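Local atomic coordinates of novel immune-type receptor 11 (Ictalurus punctatus, PDB entry 2QTE), a protein that acts as a bony fish immune-type receptor of a multigene family and probably mediates allogeneic recognition through its immunoglobulin V-like extracellular domain. Residues R13-S24 and D73-R84; K4-R13 and F103-F111. The protein carries 1 engineered substitution. All blocks are in the same frame, centred on the assembly; numbering follows the deposited sequence.

The two contacts illustrate how an immunoglobulin V-type sandwich is built from two sheets in which some neighbouring strands are far apart in sequence. Along the chain the order is 4-13, 13-24, 73-84 and 103-111, so contact 2 brings the ends of the domain together around contact 1. Contact 1 pairs strands of the three-stranded sheet antiparallel; contact 2 pairs strand 7-10, outermost of the six-stranded sheet within this chain, with strand 100-110 in parallel. Their centres lie about 11 Å apart, and Arg13 belongs to both. Where the sheets meet, Lys9 CE packs 3.2 Å from Thr18 O, while Cys21 of contact 1 crosses the sandwich through its disulfide to Cys93. The second subunit reaches contact 2 but not contact 1.

Contact 1: R13-S24 and D73-R84; sequences RGENVTMECSMS and DQKFDLNIIGAR
Val17 and Ile80 lie side by side on the inner face, CG1 of the valine 3.6 Å from CD1 of the isoleucine. Met19 closes the same cluster: its chain turns at the last torsion (chi3 -88°), swinging CE to 3.6 Å from Ile80 CD1 and 3.8 Å from Leu78 CD2, so that one methyl spans two side chains of the neighbouring strand. Further along, Met23 makes an oblique Met-aromatic contact, its SD 5.4 Å from the centroid of the Phe76 ring, while Cys21 SG sits at the edge of that ring.

Strands 17-19 and 76-80 correspond to B and E of an immunoglobulin V domain, and this buried side faces the sandwich core, which the Cys21-Cys93 disulfide crosses; the Trp34 ring of the opposite sheet meets that of Phe76, the planes nearly parallel, and Trp34 gives its NE1 hydrogen to Phe76 O. Asp77 supplies an acceptor from its side chain for the Cys21 amide: Cys21 N bonds its OD1 at 3.1 Å, nearly straight (166°), but from above the carboxylate plane, 36° out of it. A leucine in place of Asp77 would probably leave the Cys21 amide without this acceptor and let the backbone beside the disulfide shift.

On the outer face the packing gives way to polar pairing. Thr18 OG1 donates to Asn79 OD1 at 2.8 Å, and Ser68 on the next strand takes up Asn79 ND2, fixing the rotation of the amide. Beyond the strand ends, Asn16 OD1 accepts Gly82 N at 3.0 Å. At the exposed margin Arg13 and Arg84 run alongside each other, Arg84 CB lying 3.8 Å above one face of the Arg13 guanidinium, two like charges brought close without a bond between them.

Contact 2: K4-R13 and F103-F111; sequences KELHVKTVKR and FTSGTRLQF
Thr10 and Gln110 join through side chains as well as strands, Gln110 NE2 giving a hydrogen to Thr10 OG1 at 3.0 Å and 164°, with the hydroxyl lying in the amide plane. The setting is the parallel pairing of first and last strands, A' and G, of an immunoglobulin V domain, where His7, Lys9 and Val11 alternate amide and carbonyl bonds with Gly106, Arg108 and Gln110.

On the Gln110 side, Val8 CG1 rests over one face of the Arg108 guanidinium, and its CG2 is 3.5 Å from Arg108 NH2. At the C-terminus Val11 CG2 makes a CH-pi contact with the Phe111 ring, 3.8 Å from its centroid. Leu6 CD2 packs 3.6 Å from Gly106 CA, filling the place a side chain there would need.

The glutamine chain runs straight beyond CG (chi2 179°), which carries its amide across Val8, NE2 lying 3.5 Å from Val8 CG1, to the threonine; Arg108 NH1 weakly holds the other end at OE1. The second subunit meets the Glu5 end, its Lys41 forming a salt bridge with Glu5. Near Lys4, a water accepts from NZ, and its O lies 2.7 Å from Thr104 O, to which it donates.

Contact 1: R13-S24 and D73-R84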
loop_
_atom_site.group_PDB
_atom_site.type_symbol
_atom_site.label_atom_id
_atom_site.label_comp_id
_atom_site.label_asym_id
_atom_site.label_seq_id
_atom_site.Cartn_x
_atom_site.Cartn_y
_atom_site.Cartn_z
ATOM N N ARG A 13 -18.280 -8.997 -15.623
ATOM C CA ARG A 13 -17.404 -9.683 -16.541
ATOM C C ARG A 13 -17.505 -9.057 -17.944
ATOM O O ARG A 13 -18.600 -8.856 -18.464
ATOM C CB ARG A 13 -17.782 -11.180 -16.581
ATOM C CG ARG A 13 -16.945 -12.085 -17.490
ATOM C CD ARG A 13 -15.548 -12.304 -16.917
ATOM N NE ARG A 13 -14.769 -13.367 -17.571
ATOM C CZ ARG A 13 -14.135 -13.258 -18.742
ATOM N NH1 ARG A 13 -14.190 -12.133 -19.449
ATOM N NH2 ARG A 13 -13.446 -14.290 -19.220
ATOM N N GLY A 14 -16.359 -8.693 -18.508
ATOM C CA GLY A 14 -16.294 -8.211 -19.872
ATOM C C GLY A 14 -16.514 -6.729 -20.032
ATOM O O GLY A 14 -16.459 -6.229 -21.148
ATOM N N GLU A 15 -16.743 -6.037 -18.918
ATOM C CA GLU A 15 -16.920 -4.573 -18.914
ATOM C C GLU A 15 -15.584 -3.795 -19.091
ATOM O O GLU A 15 -14.513 -4.294 -18.753
ATOM C CB GLU A 15 -17.686 -4.181 -17.624
ATOM C CG GLU A 15 -17.876 -2.690 -17.350
ATOM C CD GLU A 15 -18.967 -2.390 -16.334
ATOM O OE1 GLU A 15 -19.643 -3.323 -15.824
ATOM O OE2 GLU A 15 -19.154 -1.188 -16.067
ATOM N N ASN A 16 -15.639 -2.618 -19.705
ATOM C CA ASN A 16 -14.440 -1.796 -19.786
ATOM C C ASN A 16 -14.413 -0.853 -18.627
ATOM O O ASN A 16 -15.443 -0.298 -18.247
ATOM C CB ASN A 16 -14.320 -1.039 -21.114
ATOM C CG ASN A 16 -14.460 -1.954 -22.297
ATOM O OD1 ASN A 16 -14.036 -3.102 -22.247
ATOM N ND2 ASN A 16 -15.093 -1.478 -23.334
ATOM N N VAL A 17 -13.248 -0.686 -18.023
ATOM C CA VAL A 17 -13.173 0.189 -16.879
ATOM C C VAL A 17 -11.913 1.060 -16.864
ATOM O O VAL A 17 -10.849 0.656 -17.345
ATOM C CB VAL A 17 -13.375 -0.587 -15.536
ATOM C CG1 VAL A 17 -12.524 -1.853 -15.462
ATOM C CG2 VAL A 17 -13.098 0.330 -14.328
ATOM N N THR A 18 -12.061 2.257 -16.304
ATOM C CA THR A 18 -10.926 3.176 -16.043
ATOM C C THR A 18 -10.882 3.612 -14.587
ATOM O O THR A 18 -11.878 4.081 -14.066
ATOM C CB THR A 18 -11.055 4.375 -16.944
ATOM O OG1 THR A 18 -10.958 3.914 -18.305
ATOM C CG2 THR A 18 -9.976 5.426 -16.635
ATOM N N MET A 19 -9.753 3.396 -13.913
ATOM C CA MET A 19 -9.574 3.904 -12.547
ATOM C C MET A 19 -8.623 5.093 -12.621
ATOM O O MET A 19 -7.579 5.026 -13.230
ATOM C CB MET A 19 -9.045 2.817 -11.619
ATOM C CG MET A 19 -9.869 1.600 -11.666
ATOM S SD MET A 19 -9.300 0.176 -10.739
ATOM C CE MET A 19 -8.221 -0.667 -11.923
ATOM N N GLU A 20 -9.001 6.175 -11.977
ATOM C CA GLU A 20 -8.403 7.467 -12.177
ATOM C C GLU A 20 -7.361 7.833 -11.116
ATOM O O GLU A 20 -7.480 7.437 -9.970
ATOM C CB GLU A 20 -9.519 8.496 -12.139
ATOM C CG GLU A 20 -10.346 8.598 -13.420
ATOM C CD GLU A 20 -11.656 7.845 -13.351
ATOM O OE1 GLU A 20 -12.236 7.554 -14.435
ATOM O OE2 GLU A 20 -12.112 7.542 -12.220
ATOM N N CYS A 21 -6.330 8.561 -11.519
ATOM C CA CYS A 21 -5.386 9.160 -10.599
ATOM C C CYS A 21 -4.949 10.470 -11.248
ATOM O O CYS A 21 -4.531 10.463 -12.395
ATOM C CB CYS A 21 -4.181 8.261 -10.411
ATOM S SG CYS A 21 -2.857 8.916 -9.343
ATOM N N SER A 22 -5.052 11.591 -10.536
ATOM C CA SER A 22 -4.644 12.878 -11.123
ATOM C C SER A 22 -3.132 13.090 -11.063
ATOM O O SER A 22 -2.434 12.549 -10.197
ATOM C CB SER A 22 -5.436 14.053 -10.530
ATOM O OG SER A 22 -5.018 15.307 -11.078
ATOM N N MET A 23 -2.637 13.877 -12.006
ATOM C CA MET A 23 -1.220 14.127 -12.191
ATOM C C MET A 23 -0.878 15.527 -11.663
ATOM O O MET A 23 0.270 15.805 -11.293
ATOM C CB MET A 23 -0.897 14.031 -13.697
ATOM C CG MET A 23 0.549 13.911 -14.064
ATOM S SD MET A 23 1.143 12.274 -13.691
ATOM C CE MET A 23 1.126 11.471 -15.293
ATOM N N SER A 24 -1.883 16.400 -11.611
ATOM C CA SER A 24 -1.631 17.827 -11.400
ATOM C C SER A 24 -0.588 18.085 -10.303
ATOM O O SER A 24 0.345 18.872 -10.513
ATOM C CB SER A 24 -2.927 18.631 -11.204
ATOM O OG SER A 24 -3.990 17.859 -10.645
ATOM N N ASP A 73 -0.458 15.306 -19.069
ATOM C CA ASP A 73 -0.173 16.344 -18.065
ATOM C C ASP A 73 -1.158 16.320 -16.897
ATOM O O ASP A 73 -0.907 16.898 -15.825
ATOM C CB ASP A 73 -0.204 17.737 -18.720
ATOM C CG ASP A 73 1.144 18.149 -19.325
ATOM O OD1 ASP A 73 1.110 18.965 -20.289
ATOM O OD2 ASP A 73 2.228 17.675 -18.860
ATOM N N GLN A 74 -2.299 15.670 -17.116
ATOM C CA GLN A 74 -3.371 15.740 -16.153
ATOM C C GLN A 74 -3.742 14.378 -15.594
ATOM O O GLN A 74 -4.325 14.309 -14.509
ATOM C CB GLN A 74 -4.591 16.458 -16.738
ATOM C CG GLN A 74 -4.327 17.969 -17.088
ATOM C CD GLN A 74 -3.859 18.184 -18.538
ATOM O OE1 GLN A 74 -2.662 18.102 -18.855
ATOM N NE2 GLN A 74 -4.815 18.456 -19.422
ATOM N N LYS A 75 -3.378 13.306 -16.298
ATOM C CA LYS A 75 -3.945 11.985 -16.014
ATOM C C LYS A 75 -2.909 10.913 -15.832
ATOM O O LYS A 75 -1.895 10.888 -16.521
ATOM C CB LYS A 75 -4.862 11.550 -17.165
ATOM C CG LYS A 75 -6.104 12.387 -17.336
ATOM C CD LYS A 75 -6.951 11.882 -18.484
ATOM C CE LYS A 75 -8.138 12.782 -18.694
ATOM N NZ LYS A 75 -9.269 12.063 -19.349
ATOM N N PHE A 76 -3.172 9.992 -14.922
ATOM C CA PHE A 76 -2.362 8.814 -14.847
ATOM C C PHE A 76 -3.362 7.691 -14.609
ATOM O O PHE A 76 -3.369 7.048 -13.543
ATOM C CB PHE A 76 -1.360 8.999 -13.718
ATOM C CG PHE A 76 -0.332 7.915 -13.612
ATOM C CD1 PHE A 76 0.595 7.704 -14.631
ATOM C CD2 PHE A 76 -0.256 7.119 -12.473
ATOM C CE1 PHE A 76 1.541 6.710 -14.542
ATOM C CE2 PHE A 76 0.702 6.114 -12.390
ATOM C CZ PHE A 76 1.602 5.908 -13.411
ATOM N N ASP A 77 -4.252 7.498 -15.575
ATOM C CA ASP A 77 -5.418 6.607 -15.345
ATOM C C ASP A 77 -5.183 5.209 -15.888
ATOM O O ASP A 77 -4.659 5.052 -16.967
ATOM C CB ASP A 77 -6.673 7.171 -15.972
ATOM C CG ASP A 77 -6.949 8.620 -15.565
ATOM O OD1 ASP A 77 -6.407 9.088 -14.530
ATOM O OD2 ASP A 77 -7.752 9.262 -16.261
ATOM N N LEU A 78 -5.652 4.206 -15.149
ATOM C CA LEU A 78 -5.447 2.822 -15.505
ATOM C C LEU A 78 -6.736 2.292 -16.200
ATOM O O LEU A 78 -7.807 2.461 -15.663
ATOM C CB LEU A 78 -5.145 2.080 -14.194
ATOM C CG LEU A 78 -4.800 0.593 -14.163
ATOM C CD1 LEU A 78 -3.585 0.286 -15.009
ATOM C CD2 LEU A 78 -4.578 0.208 -12.693
ATOM N N ASN A 79 -6.643 1.687 -17.385
ATOM C CA ASN A 79 -7.817 1.122 -18.056
ATOM C C ASN A 79 -7.715 -0.408 -18.122
ATOM O O ASN A 79 -6.619 -0.956 -18.146
ATOM C CB ASN A 79 -7.900 1.600 -19.478
ATOM C CG ASN A 79 -7.598 3.069 -19.620
ATOM O OD1 ASN A 79 -8.304 3.876 -19.034
ATOM N ND2 ASN A 79 -6.569 3.423 -20.390
ATOM N N ILE A 80 -8.862 -1.076 -18.122
ATOM C CA ILE A 80 -8.956 -2.505 -18.459
ATOM C C ILE A 80 -9.995 -2.647 -19.570
ATOM O O ILE A 80 -11.088 -2.090 -19.444
ATOM C CB ILE A 80 -9.431 -3.397 -17.287
ATOM C CG1 ILE A 80 -8.613 -3.185 -16.001
ATOM C CG2 ILE A 80 -9.246 -4.840 -17.653
ATOM C CD1 ILE A 80 -8.886 -1.872 -15.283
ATOM N N ILE A 81 -9.664 -3.348 -20.662
ATOM C CA ILE A 81 -10.699 -3.636 -21.656
ATOM C C ILE A 81 -11.112 -5.103 -21.405
ATOM O O ILE A 81 -10.274 -5.997 -21.452
ATOM C CB ILE A 81 -10.299 -3.238 -23.130
ATOM C CG1 ILE A 81 -10.287 -1.685 -23.273
ATOM C CG2 ILE A 81 -11.369 -3.728 -24.182
ATOM C CD1 ILE A 81 -9.524 -1.156 -24.487
ATOM N N GLY A 82 -12.374 -5.354 -21.104
ATOM C CA GLY A 82 -12.825 -6.743 -20.878
ATOM C C GLY A 82 -12.458 -7.319 -19.525
ATOM O O GLY A 82 -11.722 -8.310 -19.450
ATOM N N ALA A 83 -12.983 -6.710 -18.452
ATOM C CA ALA A 83 -12.716 -7.129 -17.038
ATOM C C ALA A 83 -12.978 -8.616 -16.728
ATOM O O ALA A 83 -13.949 -9.212 -17.248
ATOM C CB ALA A 83 -13.529 -6.244 -16.092
ATOM N N ARG A 84 -12.113 -9.230 -15.925
ATOM C CA ARG A 84 -12.403 -10.585 -15.455
ATOM C C ARG A 84 -12.325 -10.678 -13.937
ATOM O O ARG A 84 -11.719 -9.806 -13.275
ATOM C CB ARG A 84 -11.616 -11.683 -16.174
ATOM C CG ARG A 84 -10.098 -11.762 -16.023
ATOM C CD ARG A 84 -9.477 -12.533 -17.250
ATOM N NE ARG A 84 -10.187 -12.203 -18.507
ATOM C CZ ARG A 84 -9.806 -12.536 -19.749
ATOM N NH1 ARG A 84 -8.671 -13.200 -19.995
ATOM N NH2 ARG A 84 -10.573 -12.178 -20.757
#

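Contact 2: K4-R13 and F103-F111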
loop_
_atom_site.group_PDB
_atom_site.type_symbol
_atom_site.label_atom_id
_atom_site.label_comp_id
_atom_site.label_asym_id
_atom_site.label_seq_id
_atom_site.Cartn_x
_atom_site.Cartn_y
_atom_site.Cartn_z
ATOM N N LYS A 4 -8.272 9.933 2.519
ATOM C CA LYS A 4 -8.866 9.774 1.203
ATOM C C LYS A 4 -9.618 8.445 1.113
ATOM O O LYS A 4 -9.048 7.366 1.349
ATOM C CB LYS A 4 -7.766 9.832 0.146
ATOM C CG LYS A 4 -7.973 10.820 -1.023
ATOM C CD LYS A 4 -9.173 10.451 -1.904
ATOM C CE LYS A 4 -8.963 10.861 -3.369
ATOM N NZ LYS A 4 -8.699 12.334 -3.576
ATOM N N GLU A 5 -10.902 8.530 0.778
ATOM C CA GLU A 5 -11.720 7.345 0.565
ATOM C C GLU A 5 -11.405 6.819 -0.824
ATOM O O GLU A 5 -11.175 7.584 -1.787
ATOM C CB GLU A 5 -13.200 7.703 0.674
ATOM C CG GLU A 5 -14.151 6.531 0.630
ATOM C CD GLU A 5 -14.457 5.910 2.004
ATOM O OE1 GLU A 5 -13.842 6.293 3.010
ATOM O OE2 GLU A 5 -15.349 5.047 2.072
ATOM N N LEU A 6 -11.387 5.500 -0.912
ATOM C CA LEU A 6 -11.305 4.832 -2.164
ATOM C C LEU A 6 -12.613 5.030 -2.904
ATOM O O LEU A 6 -13.680 5.098 -2.304
ATOM C CB LEU A 6 -11.131 3.324 -1.950
ATOM C CG LEU A 6 -9.913 2.821 -1.203
ATOM C CD1 LEU A 6 -10.083 1.291 -1.073
ATOM C CD2 LEU A 6 -8.657 3.201 -1.995
ATOM N N HIS A 7 -12.507 5.113 -4.218
ATOM C CA HIS A 7 -13.656 5.035 -5.105
ATOM C C HIS A 7 -14.075 3.563 -5.193
ATOM O O HIS A 7 -13.220 2.711 -5.212
ATOM C CB HIS A 7 -13.206 5.511 -6.483
ATOM C CG HIS A 7 -12.955 6.991 -6.569
ATOM N ND1 HIS A 7 -11.687 7.529 -6.705
ATOM C CD2 HIS A 7 -13.815 8.043 -6.560
ATOM C CE1 HIS A 7 -11.780 8.849 -6.769
ATOM N NE2 HIS A 7 -13.057 9.185 -6.679
ATOM N N VAL A 8 -15.377 3.260 -5.195
ATOM C CA VAL A 8 -15.823 1.882 -5.366
ATOM C C VAL A 8 -16.401 1.733 -6.765
ATOM O O VAL A 8 -17.251 2.525 -7.179
ATOM C CB VAL A 8 -16.834 1.393 -4.293
ATOM C CG1 VAL A 8 -17.115 -0.105 -4.473
ATOM C CG2 VAL A 8 -16.305 1.660 -2.873
ATOM N N LYS A 9 -15.910 0.740 -7.505
ATOM C CA LYS A 9 -16.341 0.530 -8.888
ATOM C C LYS A 9 -16.847 -0.889 -9.004
ATOM O O LYS A 9 -16.117 -1.844 -8.702
ATOM C CB LYS A 9 -15.182 0.764 -9.847
ATOM C CG LYS A 9 -14.947 2.246 -10.160
ATOM C CD LYS A 9 -14.560 2.488 -11.617
ATOM C CE LYS A 9 -14.221 3.975 -11.870
ATOM N NZ LYS A 9 -15.357 4.787 -12.432
ATOM N N THR A 10 -18.115 -1.014 -9.388
ATOM C CA THR A 10 -18.758 -2.312 -9.548
ATOM C C THR A 10 -18.966 -2.558 -11.010
ATOM O O THR A 10 -19.578 -1.756 -11.687
ATOM C CB THR A 10 -20.110 -2.362 -8.853
ATOM O OG1 THR A 10 -19.977 -1.853 -7.522
ATOM C CG2 THR A 10 -20.618 -3.791 -8.807
ATOM N N VAL A 11 -18.427 -3.665 -11.498
ATOM C CA VAL A 11 -18.417 -3.968 -12.907
ATOM C C VAL A 11 -18.887 -5.410 -13.107
ATOM O O VAL A 11 -18.826 -6.218 -12.179
ATOM C CB VAL A 11 -16.994 -3.790 -13.532
ATOM C CG1 VAL A 11 -16.459 -2.357 -13.325
ATOM C CG2 VAL A 11 -15.999 -4.845 -12.992
ATOM N N LYS A 12 -19.369 -5.719 -14.317
ATOM C CA LYS A 12 -19.593 -7.116 -14.736
ATOM C C LYS A 12 -18.428 -7.665 -15.597
ATOM O O LYS A 12 -17.686 -6.897 -16.225
ATOM C CB LYS A 12 -20.901 -7.214 -15.517
ATOM C CG LYS A 12 -22.080 -6.573 -14.786
ATOM C CD LYS A 12 -23.327 -6.535 -15.604
ATOM C CE LYS A 12 -24.570 -6.408 -14.675
ATOM N NZ LYS A 12 -24.826 -4.975 -14.367
ATOM N N ARG A 13 -18.280 -8.997 -15.623
ATOM C CA ARG A 13 -17.404 -9.683 -16.541
ATOM C C ARG A 13 -17.505 -9.057 -17.944
ATOM O O ARG A 13 -18.600 -8.856 -18.464
ATOM C CB ARG A 13 -17.782 -11.180 -16.581
ATOM C CG ARG A 13 -16.945 -12.085 -17.490
ATOM C CD ARG A 13 -15.548 -12.304 -16.917
ATOM N NE ARG A 13 -14.769 -13.367 -17.571
ATOM C CZ ARG A 13 -14.135 -13.258 -18.742
ATOM N NH1 ARG A 13 -14.190 -12.133 -19.449
ATOM N NH2 ARG A 13 -13.446 -14.290 -19.220
ATOM N N PHE A 103 -0.107 7.817 -1.003
ATOM C CA PHE A 103 -1.136 7.418 -1.983
ATOM C C PHE A 103 -2.188 8.477 -2.034
ATOM O O PHE A 103 -2.742 8.828 -1.001
ATOM C CB PHE A 103 -1.781 6.092 -1.563
ATOM C CG PHE A 103 -0.825 4.929 -1.543
ATOM C CD1 PHE A 103 -0.413 4.335 -2.735
ATOM C CD2 PHE A 103 -0.316 4.431 -0.348
ATOM C CE1 PHE A 103 0.467 3.273 -2.723
ATOM C CE2 PHE A 103 0.544 3.348 -0.334
ATOM C CZ PHE A 103 0.955 2.786 -1.518
ATOM N N THR A 104 -2.481 8.994 -3.232
ATOM C CA THR A 104 -3.375 10.124 -3.386
ATOM C C THR A 104 -4.769 9.771 -3.867
ATOM O O THR A 104 -5.657 10.622 -3.835
ATOM C CB THR A 104 -2.786 11.199 -4.318
ATOM O OG1 THR A 104 -2.416 10.594 -5.561
ATOM C CG2 THR A 104 -1.575 11.808 -3.701
ATOM N N SER A 105 -4.963 8.532 -4.318
ATOM C CA SER A 105 -6.284 8.023 -4.709
ATOM C C SER A 105 -6.267 6.495 -4.810
ATOM O O SER A 105 -5.202 5.863 -4.794
ATOM C CB SER A 105 -6.783 8.675 -6.003
ATOM O OG SER A 105 -5.848 8.566 -7.074
ATOM N N GLY A 106 -7.435 5.892 -4.874
ATOM C CA GLY A 106 -7.478 4.452 -5.136
ATOM C C GLY A 106 -8.875 4.001 -5.431
ATOM O O GLY A 106 -9.829 4.744 -5.214
ATOM N N THR A 107 -9.012 2.765 -5.898
ATOM C CA THR A 107 -10.305 2.253 -6.296
ATOM C C THR A 107 -10.360 0.841 -5.819
ATOM O O THR A 107 -9.406 0.101 -5.931
ATOM C CB THR A 107 -10.460 2.281 -7.843
ATOM O OG1 THR A 107 -10.520 3.636 -8.274
ATOM C CG2 THR A 107 -11.730 1.573 -8.305
ATOM N N ARG A 108 -11.506 0.471 -5.280
ATOM C CA ARG A 108 -11.782 -0.898 -4.962
ATOM C C ARG A 108 -12.675 -1.419 -6.083
ATOM O O ARG A 108 -13.822 -1.008 -6.196
ATOM C CB ARG A 108 -12.536 -1.009 -3.661
ATOM C CG ARG A 108 -12.836 -2.514 -3.336
ATOM C CD ARG A 108 -13.004 -2.735 -1.823
ATOM N NE ARG A 108 -14.051 -1.851 -1.304
ATOM C CZ ARG A 108 -15.357 -2.076 -1.437
ATOM N NH1 ARG A 108 -15.809 -3.159 -2.048
ATOM N NH2 ARG A 108 -16.214 -1.219 -0.939
ATOM N N LEU A 109 -12.122 -2.283 -6.912
ATOM C CA LEU A 109 -12.834 -2.828 -8.040
ATOM C C LEU A 109 -13.456 -4.139 -7.634
ATOM O O LEU A 109 -12.780 -5.061 -7.159
ATOM C CB LEU A 109 -11.874 -2.990 -9.239
ATOM C CG LEU A 109 -12.483 -3.427 -10.585
ATOM C CD1 LEU A 109 -13.233 -2.261 -11.246
ATOM C CD2 LEU A 109 -11.365 -3.939 -11.487
ATOM N N GLN A 110 -14.770 -4.234 -7.830
ATOM C CA GLN A 110 -15.479 -5.400 -7.358
ATOM C C GLN A 110 -16.495 -5.843 -8.387
ATOM O O GLN A 110 -16.921 -5.085 -9.264
ATOM C CB GLN A 110 -16.192 -5.098 -6.029
ATOM C CG GLN A 110 -17.483 -4.290 -6.213
ATOM C CD GLN A 110 -18.190 -4.007 -4.909
ATOM O OE1 GLN A 110 -17.928 -4.674 -3.906
ATOM N NE2 GLN A 110 -19.083 -2.997 -4.914
ATOM N N PHE A 111 -16.834 -7.108 -8.264
ATOM C CA PHE A 111 -17.934 -7.667 -8.975
ATOM C C PHE A 111 -19.096 -7.969 -8.031
ATOM O O PHE A 111 -18.902 -7.986 -6.797
ATOM C CB PHE A 111 -17.433 -8.912 -9.665
ATOM C CG PHE A 111 -16.382 -8.624 -10.727
ATOM C CD1 PHE A 111 -16.718 -8.640 -12.078
ATOM C CD2 PHE A 111 -15.061 -8.328 -10.362
ATOM C CE1 PHE A 111 -15.746 -8.377 -13.054
ATOM C CE2 PHE A 111 -14.087 -8.060 -11.327
ATOM C CZ PHE A 111 -14.432 -8.088 -12.677
ATOM O OXT PHE A 111 -20.190 -8.182 -8.594
HETATM O O HOH W 1 -6.200 13.245 -4.279
HETATM O O HOH W 2 -9.567 7.807 -4.121
HETATM O O HOH W 3 -20.741 -7.590 -11.524
#